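Local coordinates for putative glycosyl hydrolase (Bacteroides thetaiotaomicron VPI-5482, PDB 3K11), which probably hydrolyses glycosidic bonds as a family 88 glycosyl hydrolase, its own substrate not being established, at residues Q213-D218 against L279-E284; E228-F233 against P290-Y295; A147-T152 against D203-I208. One frame throughout, in Å; residues are numbered along the deposited sequence.

Interaction 1 of 3, residues Q213-D218 against L279-E284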
loop_
_atom_site.group_PDB
_atom_site.type_symbol
_atom_site.label_atom_id
_atom_site.label_comp_id
_atom_site.label_asym_id
_atom_site.label_seq_id
_atom_site.Cartn_x
_atom_site.Cartn_y
_atom_site.Cartn_z
ATOM N N GLN A 213 -25.578 -20.393 -19.438
ATOM C CA GLN A 213 -26.808 -21.115 -19.122
ATOM C C GLN A 213 -27.615 -21.473 -20.349
ATOM O O GLN A 213 -28.226 -22.553 -20.398
ATOM C CB GLN A 213 -27.651 -20.322 -18.107
ATOM C CG GLN A 213 -27.068 -20.376 -16.676
ATOM C CD GLN A 213 -27.143 -21.733 -16.057
ATOM O OE1 GLN A 213 -28.064 -22.494 -16.316
ATOM N NE2 GLN A 213 -26.161 -22.069 -15.226
HETATM N N MSE A 214 -27.638 -20.596 -21.343
HETATM C CA MSE A 214 -28.350 -20.910 -22.586
HETATM C C MSE A 214 -27.763 -22.133 -23.259
HETATM O O MSE A 214 -28.497 -22.839 -23.968
HETATM C CB MSE A 214 -28.340 -19.792 -23.621
HETATM C CG MSE A 214 -29.415 -18.821 -23.598
HETATM SE SE MSE A 214 -31.225 -19.387 -23.468
HETATM C CE MSE A 214 -31.853 -19.405 -25.192
ATOM N N SER A 215 -26.464 -22.411 -23.056
ATOM C CA SER A 215 -25.896 -23.644 -23.606
ATOM C C SER A 215 -26.576 -24.875 -23.024
ATOM O O SER A 215 -26.591 -25.916 -23.659
ATOM C CB SER A 215 -24.373 -23.727 -23.390
ATOM O OG SER A 215 -24.052 -24.202 -22.101
ATOM N N ARG A 216 -27.127 -24.759 -21.817
ATOM C CA ARG A 216 -27.842 -25.838 -21.142
ATOM C C ARG A 216 -29.314 -25.886 -21.541
ATOM O O ARG A 216 -29.961 -26.948 -21.493
ATOM C CB ARG A 216 -27.780 -25.659 -19.613
ATOM C CG ARG A 216 -26.390 -25.598 -19.009
ATOM C CD ARG A 216 -26.446 -25.355 -17.515
ATOM N NE ARG A 216 -27.134 -26.463 -16.861
ATOM C CZ ARG A 216 -28.043 -26.368 -15.874
ATOM N NH1 ARG A 216 -28.456 -25.196 -15.350
ATOM N NH2 ARG A 216 -28.567 -27.490 -15.402
ATOM N N TYR A 217 -29.839 -24.741 -21.957
ATOM C CA TYR A 217 -31.283 -24.578 -22.219
ATOM C C TYR A 217 -31.667 -24.858 -23.648
ATOM O O TYR A 217 -32.756 -25.385 -23.909
ATOM C CB TYR A 217 -31.682 -23.154 -21.872
ATOM C CG TYR A 217 -33.161 -22.850 -21.871
ATOM C CD1 TYR A 217 -33.939 -23.088 -20.747
ATOM C CD2 TYR A 217 -33.749 -22.239 -22.948
ATOM C CE1 TYR A 217 -35.261 -22.779 -20.719
ATOM C CE2 TYR A 217 -35.058 -21.914 -22.940
ATOM C CZ TYR A 217 -35.838 -22.214 -21.837
ATOM O OH TYR A 217 -37.176 -21.858 -21.833
ATOM N N ASP A 218 -30.795 -24.494 -24.575
ATOM C CA ASP A 218 -31.008 -24.757 -25.984
ATOM C C ASP A 218 -30.048 -25.899 -26.409
ATOM O O ASP A 218 -28.890 -25.679 -26.712
ATOM C CB ASP A 218 -30.816 -23.457 -26.767
ATOM C CG ASP A 218 -31.035 -23.617 -28.247
ATOM O OD1 ASP A 218 -31.174 -24.760 -28.700
ATOM O OD2 ASP A 218 -31.052 -22.576 -28.941
ATOM N N LEU A 279 -17.486 -21.657 -14.810
ATOM C CA LEU A 279 -16.915 -22.926 -14.387
ATOM C C LEU A 279 -17.955 -23.949 -13.847
ATOM O O LEU A 279 -17.737 -25.180 -13.881
ATOM C CB LEU A 279 -15.739 -22.690 -13.436
ATOM C CG LEU A 279 -14.493 -22.091 -14.043
ATOM C CD1 LEU A 279 -13.618 -21.590 -12.943
ATOM C CD2 LEU A 279 -13.748 -23.071 -14.983
ATOM N N ASP A 280 -19.109 -23.450 -13.381
ATOM C CA ASP A 280 -20.216 -24.335 -13.035
ATOM C C ASP A 280 -20.779 -25.030 -14.256
ATOM O O ASP A 280 -21.370 -26.089 -14.145
ATOM C CB ASP A 280 -21.353 -23.534 -12.390
ATOM C CG ASP A 280 -21.082 -23.168 -10.924
ATOM O OD1 ASP A 280 -20.165 -23.747 -10.274
ATOM O OD2 ASP A 280 -21.852 -22.300 -10.400
ATOM N N VAL A 281 -20.636 -24.431 -15.432
ATOM C CA VAL A 281 -21.279 -24.969 -16.658
ATOM C C VAL A 281 -20.308 -25.758 -17.541
ATOM O O VAL A 281 -20.661 -26.789 -18.116
ATOM C CB VAL A 281 -21.897 -23.821 -17.461
ATOM C CG1 VAL A 281 -22.445 -24.302 -18.771
ATOM C CG2 VAL A 281 -23.029 -23.117 -16.659
ATOM N N LEU A 282 -19.075 -25.278 -17.683
ATOM C CA LEU A 282 -18.137 -25.917 -18.592
ATOM C C LEU A 282 -17.880 -27.363 -18.217
ATOM O O LEU A 282 -17.586 -27.645 -17.063
ATOM C CB LEU A 282 -16.751 -25.243 -18.584
ATOM C CG LEU A 282 -16.645 -23.823 -19.137
ATOM C CD1 LEU A 282 -15.194 -23.347 -19.070
ATOM C CD2 LEU A 282 -17.245 -23.729 -20.605
ATOM N N PRO A 283 -17.900 -28.253 -19.210
ATOM C CA PRO A 283 -17.420 -29.623 -19.013
ATOM C C PRO A 283 -16.028 -29.592 -18.452
ATOM O O PRO A 283 -15.267 -28.700 -18.787
ATOM C CB PRO A 283 -17.415 -30.192 -20.428
ATOM C CG PRO A 283 -18.478 -29.427 -21.140
ATOM C CD PRO A 283 -18.432 -28.037 -20.570
ATOM N N GLU A 284 -15.661 -30.579 -17.640
ATOM C CA GLU A 284 -14.351 -30.533 -17.023
ATOM C C GLU A 284 -13.224 -30.747 -18.014
ATOM O O GLU A 284 -12.123 -30.322 -17.746
ATOM C CB GLU A 284 -14.251 -31.545 -15.904
ATOM C CG GLU A 284 -15.257 -31.215 -14.817
ATOM C CD GLU A 284 -14.746 -31.503 -13.430
ATOM O OE1 GLU A 284 -14.011 -32.502 -13.258
ATOM O OE2 GLU A 284 -15.098 -30.725 -12.514
#
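Two helices of the (alpha/alpha)6-barrel fold, the six-hairpin architecture of this glycosidase family, meet near their C-terminal ends, where V281 in the last turn or so of helix 265-281 leans against Q213, S215 and R216 of helix 202-217. V281 contributes more than half of the buried surface. Its two methyls divide the opposing residues between them. CG2 reaches the amide nitrogen NE2 of Q213 at 3.6 Å and also lies near R216 CD; CG1 meets S215 OG at 3.7 Å and comes close to R216 CG. A branched, compact side chain suits this place, since one residue can touch three partners spread over a single helical turn.

All three partners are polar. R216 presents its aliphatic CG and CD; there the chain bends at chi3 (62°), and its guanidinium turns away from the valine toward Q213 OE1. S215 and Q213 instead set a hydroxyl and an amide nitrogen against the methyls, with bonding met by other partners: S215 OG by A212 O, Q213 OE1 by R216. Q213 starts with CB directed away from the 279-284 segment; with CG anti to the carbonyl carbon, a bend at chi2 (-68°) brings its amide round to V281. On the opposite flank of the helix, M214 packs on helix 167-180, which leaves S215 and R216 to face this partner; S215 also touches Y225 and L226 of helix 222-240.

The amide of Q213 is oriented by a bond within its own helix. NE2 is turned to the valine while OE1 accepts from R216, one turn later: R216 NH1 donates to Q213 OE1 at 2.9 Å with an N-H...O angle of 158°, arriving in the carbonyl plane on a lone pair of OE1, which itself lies close to the guanidinium plane.

Interaction 2 of 3, residues E228-F233 against P290-Y295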
loop_
_atom_site.group_PDB
_atom_site.type_symbol
_atom_site.label_atom_id
_atom_site.label_comp_id
_atom_site.label_asym_id
_atom_site.label_seq_id
_atom_site.Cartn_x
_atom_site.Cartn_y
_atom_site.Cartn_z
ATOM N N GLU A 228 -19.069 -19.288 -27.188
ATOM C CA GLU A 228 -19.244 -17.824 -27.080
ATOM C C GLU A 228 -19.018 -17.348 -25.665
ATOM O O GLU A 228 -18.365 -16.321 -25.459
ATOM C CB GLU A 228 -20.619 -17.415 -27.575
ATOM C CG GLU A 228 -20.866 -15.891 -27.607
ATOM C CD GLU A 228 -19.959 -15.149 -28.575
ATOM O OE1 GLU A 228 -19.316 -15.791 -29.449
ATOM O OE2 GLU A 228 -19.912 -13.910 -28.470
ATOM N N ALA A 229 -19.499 -18.103 -24.680
ATOM C CA ALA A 229 -19.240 -17.742 -23.268
ATOM C C ALA A 229 -17.748 -17.655 -22.956
ATOM O O ALA A 229 -17.255 -16.681 -22.348
ATOM C CB ALA A 229 -19.960 -18.729 -22.341
ATOM N N VAL A 230 -17.002 -18.662 -23.403
ATOM C CA VAL A 230 -15.540 -18.664 -23.238
ATOM C C VAL A 230 -14.837 -17.518 -23.997
ATOM O O VAL A 230 -13.929 -16.857 -23.479
ATOM C CB VAL A 230 -14.949 -20.042 -23.606
ATOM C CG1 VAL A 230 -13.407 -20.020 -23.650
ATOM C CG2 VAL A 230 -15.425 -21.092 -22.547
ATOM N N LYS A 231 -15.255 -17.301 -25.227
ATOM C CA LYS A 231 -14.690 -16.245 -26.054
ATOM C C LYS A 231 -14.867 -14.898 -25.389
ATOM O O LYS A 231 -13.946 -14.097 -25.314
ATOM C CB LYS A 231 -15.416 -16.250 -27.406
ATOM C CG LYS A 231 -14.857 -15.244 -28.417
ATOM C CD LYS A 231 -15.663 -15.191 -29.720
ATOM C CE LYS A 231 -15.126 -14.021 -30.657
ATOM N NZ LYS A 231 -16.155 -13.549 -31.594
ATOM N N GLN A 232 -16.075 -14.615 -24.905
ATOM C CA GLN A 232 -16.286 -13.382 -24.136
ATOM C C GLN A 232 -15.361 -13.325 -22.954
ATOM O O GLN A 232 -14.678 -12.322 -22.705
ATOM C CB GLN A 232 -17.727 -13.339 -23.601
ATOM C CG GLN A 232 -18.775 -13.137 -24.691
ATOM C CD GLN A 232 -18.741 -11.783 -25.360
ATOM O OE1 GLN A 232 -18.337 -10.805 -24.766
ATOM N NE2 GLN A 232 -19.212 -11.736 -26.608
ATOM N N PHE A 233 -15.350 -14.393 -22.186
ATOM C CA PHE A 233 -14.518 -14.356 -20.961
ATOM C C PHE A 233 -13.095 -13.966 -21.293
ATOM O O PHE A 233 -12.515 -13.094 -20.664
ATOM C CB PHE A 233 -14.544 -15.700 -20.245
ATOM C CG PHE A 233 -13.884 -15.667 -18.883
ATOM C CD1 PHE A 233 -12.498 -15.857 -18.737
ATOM C CD2 PHE A 233 -14.631 -15.467 -17.745
ATOM C CE1 PHE A 233 -11.901 -15.798 -17.496
ATOM C CE2 PHE A 233 -13.982 -15.386 -16.450
ATOM C CZ PHE A 233 -12.655 -15.542 -16.351
ATOM N N PRO A 290 -8.787 -24.800 -19.044
ATOM C CA PRO A 290 -7.557 -24.428 -18.323
ATOM C C PRO A 290 -7.226 -22.932 -18.253
ATOM O O PRO A 290 -6.755 -22.430 -17.226
ATOM C CB PRO A 290 -6.491 -25.262 -19.046
ATOM C CG PRO A 290 -7.243 -26.473 -19.424
ATOM C CD PRO A 290 -8.532 -25.912 -19.971
ATOM N N LYS A 291 -7.470 -22.224 -19.348
ATOM C CA LYS A 291 -7.232 -20.787 -19.420
ATOM C C LYS A 291 -8.182 -20.011 -18.530
ATOM O O LYS A 291 -7.808 -18.994 -17.934
ATOM C CB LYS A 291 -7.380 -20.296 -20.861
ATOM C CG LYS A 291 -6.188 -20.622 -21.729
ATOM C CD LYS A 291 -6.259 -19.895 -23.047
ATOM C CE LYS A 291 -5.044 -20.215 -23.885
ATOM N NZ LYS A 291 -5.216 -19.587 -25.241
ATOM N N VAL A 292 -9.426 -20.466 -18.481
ATOM C CA VAL A 292 -10.419 -19.844 -17.612
ATOM C C VAL A 292 -10.078 -20.115 -16.156
ATOM O O VAL A 292 -10.123 -19.204 -15.311
ATOM C CB VAL A 292 -11.837 -20.371 -17.900
ATOM C CG1 VAL A 292 -12.868 -19.827 -16.900
ATOM C CG2 VAL A 292 -12.255 -19.996 -19.308
HETATM N N MSE A 293 -9.709 -21.350 -15.866
HETATM C CA MSE A 293 -9.331 -21.701 -14.493
HETATM C C MSE A 293 -8.093 -20.966 -14.009
HETATM O O MSE A 293 -7.997 -20.525 -12.855
HETATM C CB MSE A 293 -9.167 -23.218 -14.371
HETATM C CG MSE A 293 -8.807 -23.697 -12.993
HETATM SE SE MSE A 293 -10.125 -23.360 -11.597
HETATM C CE MSE A 293 -11.366 -24.660 -12.076
ATOM N N ASP A 294 -7.101 -20.861 -14.861
ATOM C CA ASP A 294 -5.921 -20.059 -14.557
ATOM C C ASP A 294 -6.257 -18.592 -14.237
ATOM O O ASP A 294 -5.705 -18.035 -13.293
ATOM C CB ASP A 294 -4.937 -20.097 -15.723
ATOM C CG ASP A 294 -4.220 -21.445 -15.860
ATOM O OD1 ASP A 294 -4.337 -22.321 -14.966
ATOM O OD2 ASP A 294 -3.557 -21.620 -16.899
ATOM N N TYR A 295 -7.132 -17.978 -15.026
ATOM C CA TYR A 295 -7.595 -16.626 -14.735
ATOM C C TYR A 295 -8.295 -16.558 -13.409
ATOM O O TYR A 295 -8.059 -15.635 -12.610
ATOM C CB TYR A 295 -8.549 -16.089 -15.810
ATOM C CG TYR A 295 -7.854 -15.330 -16.903
ATOM C CD1 TYR A 295 -7.179 -14.159 -16.633
ATOM C CD2 TYR A 295 -7.917 -15.772 -18.233
ATOM C CE1 TYR A 295 -6.544 -13.454 -17.623
ATOM C CE2 TYR A 295 -7.303 -15.030 -19.238
ATOM C CZ TYR A 295 -6.607 -13.885 -18.906
ATOM O OH TYR A 295 -6.007 -13.166 -19.907
#
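This is a buried, wholly apolar helix-to-helix contact on the flank of the helical barrel, in which F233 of helix 222-240 meets V292 of helix 289-304 with a face of its ring and Y295 of the same helix with its edge. The two short segments run in broadly the same direction, with an angle of 43° between them, and their axes come no closer than 10.9 Å, a separation wide enough to need large side chains to bridge it.

F233 does most of the bridging. Its CG stands anti to the backbone N (chi1 -171°), which sends the ring out toward the other helix. There V292 CG1 lies over one face of the ring in a CH-pi contact, 4.3 Å from the centroid and only 13° off the ring normal. The other methyl, CG2, lies near F233 CD1 and, at the limit of contact, V230 CG1, 4.5 Å away. The beta-branch of valine therefore serves both a ring face and a second aliphatic side chain.

Y295, one turn further along, comes at the rim of the same ring. Its CB lies near the plane of the phenylalanine, 3.8 Å from F233 CE1, and the two side chains run alongside in opposite senses. The tyrosine ring also forms a T-shaped stack with F241.

On the far flank of the 228-233 segment, E228 and Q232 are linked by their side chains and turn to R183 and the 187-189 loop. Around F233 further cover comes from helix 265-281, through A275 and L278, and from M204 of helix 202-217; V292 in turn rests on L279, so the contact is wedged against helix 265-281.

Interaction 3 of 3, residues A147-T152 against D203-I208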
loop_
_atom_site.group_PDB
_atom_site.type_symbol
_atom_site.label_atom_id
_atom_site.label_comp_id
_atom_site.label_asym_id
_atom_site.label_seq_id
_atom_site.Cartn_x
_atom_site.Cartn_y
_atom_site.Cartn_z
ATOM N N ALA A 147 -31.227 -7.412 -18.691
ATOM C CA ALA A 147 -31.549 -8.753 -19.157
ATOM C C ALA A 147 -30.788 -9.902 -18.560
ATOM O O ALA A 147 -31.369 -10.928 -18.204
ATOM C CB ALA A 147 -31.392 -8.809 -20.714
ATOM N N GLY A 148 -29.478 -9.789 -18.477
ATOM C CA GLY A 148 -28.661 -10.979 -18.245
ATOM C C GLY A 148 -28.821 -11.766 -16.955
ATOM O O GLY A 148 -29.107 -12.979 -16.971
ATOM N N ALA A 149 -28.679 -11.060 -15.834
ATOM C CA ALA A 149 -28.745 -11.681 -14.509
ATOM C C ALA A 149 -30.098 -12.318 -14.279
ATOM O O ALA A 149 -30.175 -13.393 -13.707
ATOM C CB ALA A 149 -28.452 -10.656 -13.429
ATOM N N VAL A 150 -31.167 -11.638 -14.710
ATOM C CA VAL A 150 -32.535 -12.177 -14.564
ATOM C C VAL A 150 -32.774 -13.376 -15.473
ATOM O O VAL A 150 -33.258 -14.399 -15.026
ATOM C CB VAL A 150 -33.609 -11.091 -14.794
ATOM C CG1 VAL A 150 -35.021 -11.707 -14.777
ATOM C CG2 VAL A 150 -33.493 -10.002 -13.705
ATOM N N CYS A 151 -32.391 -13.243 -16.734
ATOM C CA CYS A 151 -32.474 -14.340 -17.694
ATOM C C CYS A 151 -31.732 -15.576 -17.170
ATOM O O CYS A 151 -32.256 -16.694 -17.227
ATOM C CB CYS A 151 -31.852 -13.911 -19.024
ATOM S SG CYS A 151 -32.239 -15.098 -20.357
ATOM N N THR A 152 -30.536 -15.371 -16.615
ATOM C CA THR A 152 -29.735 -16.462 -16.081
ATOM C C THR A 152 -30.510 -17.235 -15.029
ATOM O O THR A 152 -30.559 -18.475 -15.066
ATOM C CB THR A 152 -28.424 -15.923 -15.513
ATOM O OG1 THR A 152 -27.677 -15.316 -16.590
ATOM C CG2 THR A 152 -27.548 -17.008 -14.848
ATOM N N ASP A 203 -19.865 -6.124 -17.232
ATOM C CA ASP A 203 -20.563 -6.849 -18.318
ATOM C C ASP A 203 -20.067 -8.276 -18.466
ATOM O O ASP A 203 -20.710 -9.061 -19.106
ATOM C CB ASP A 203 -20.475 -6.129 -19.637
ATOM C CG ASP A 203 -21.404 -4.925 -19.729
ATOM O OD1 ASP A 203 -22.432 -4.901 -19.006
ATOM O OD2 ASP A 203 -21.139 -4.059 -20.576
HETATM N N MSE A 204 -18.919 -8.621 -17.865
HETATM C CA MSE A 204 -18.552 -10.024 -17.766
HETATM C C MSE A 204 -19.727 -10.782 -17.117
HETATM O O MSE A 204 -20.155 -11.829 -17.583
HETATM C CB MSE A 204 -17.273 -10.213 -16.964
HETATM C CG MSE A 204 -16.047 -9.726 -17.720
HETATM SE SE MSE A 204 -14.394 -10.102 -16.817
HETATM C CE MSE A 204 -14.262 -11.955 -17.288
ATOM N N PHE A 205 -20.280 -10.202 -16.061
ATOM C CA PHE A 205 -21.351 -10.813 -15.277
ATOM C C PHE A 205 -22.702 -10.536 -15.876
ATOM O O PHE A 205 -23.588 -11.387 -15.831
ATOM C CB PHE A 205 -21.285 -10.347 -13.830
ATOM C CG PHE A 205 -22.342 -10.944 -12.970
ATOM C CD1 PHE A 205 -22.292 -12.308 -12.599
ATOM C CD2 PHE A 205 -23.410 -10.165 -12.575
ATOM C CE1 PHE A 205 -23.309 -12.860 -11.832
ATOM C CE2 PHE A 205 -24.450 -10.715 -11.821
ATOM C CZ PHE A 205 -24.386 -12.057 -11.440
HETATM N N MSE A 206 -22.874 -9.365 -16.468
HETATM C CA MSE A 206 -24.176 -9.090 -17.075
HETATM C C MSE A 206 -24.449 -9.991 -18.273
HETATM O O MSE A 206 -25.601 -10.343 -18.543
HETATM C CB MSE A 206 -24.328 -7.622 -17.467
HETATM C CG MSE A 206 -24.072 -6.648 -16.388
HETATM SE SE MSE A 206 -25.182 -6.902 -14.761
HETATM C CE MSE A 206 -23.881 -6.187 -13.379
ATOM N N GLY A 207 -23.411 -10.347 -19.012
ATOM C CA GLY A 207 -23.547 -11.139 -20.248
ATOM C C GLY A 207 -23.157 -12.608 -20.252
ATOM O O GLY A 207 -23.856 -13.426 -20.840
ATOM N N ILE A 208 -22.081 -12.978 -19.562
ATOM C CA ILE A 208 -21.509 -14.333 -19.759
ATOM C C ILE A 208 -22.334 -15.450 -19.127
ATOM O O ILE A 208 -22.612 -16.422 -19.811
ATOM C CB ILE A 208 -20.019 -14.390 -19.387
ATOM C CG1 ILE A 208 -19.273 -13.387 -20.277
ATOM C CG2 ILE A 208 -19.454 -15.819 -19.480
ATOM C CD1 ILE A 208 -17.769 -13.179 -19.856
HETATM O O HOH W 1 -25.710 -12.992 -17.585
#
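A149, M206 and G148 supply most of the buried surface here, and two of them do it with backbone atoms. Helix 148-160 begins at this point, with A147 as its N-cap residue, and its first turn is set against helix 202-217, the short axes 8.2 Å apart and inclined at 41°. G148 is what permits the closeness: lacking a side chain, it lets the carbonyl of M206 come straight up to its alpha carbon. G148 CA and M206 O are 3.1 Å apart, and the angle at the hydrogen is 173°, an almost linear CA-H...O contact.

M206 takes part through that carbonyl, while its selenomethionine side chain leads away to W270. A149 follows with a methyl just large enough to touch the ring of F205, CB to CE2 being 4.3 Å; so small a group fits the narrow gap between the close backbones.

Beside the G148-M206 contact a water joins the helices, donating to T152 OG1 and to F205 O, each at 3.2 Å. T152 is held by its own helix as well: with chi1 at -62° its hydroxyl folds back and donates to G148 O at 2.8 Å, approaching from above the carbonyl plane. G148 O also receives the backbone N of T152, so this buried oxygen has two donors.

Helix 167-180 backs the first segment, Y173 lying on A147, V150 and C151. Beyond the second, helix 265-281 brings W270, which stacks on F205, and helix 222-240 covers M204 and I208.

Interactions 1 and 3 both use helix 202-217, near its end and in its first half, and are joined where Q213 CG packs on T152 CG2. Interaction 3, nearest the chain's centre, is fully buried and relies on small residues, a backbone CA-H...O contact and a bridging water. Interaction 2 is also buried, but spans more widely separated helices with an aromatic ring and aliphatic groups; its Q232 rests on I208 of interaction 3. Interaction 1 is partly open to solvent and pairs one valine with polar side chains. Its L282 packs on V230 and its L279 on M293 of interaction 2, so the three contacts form a continuous packed region.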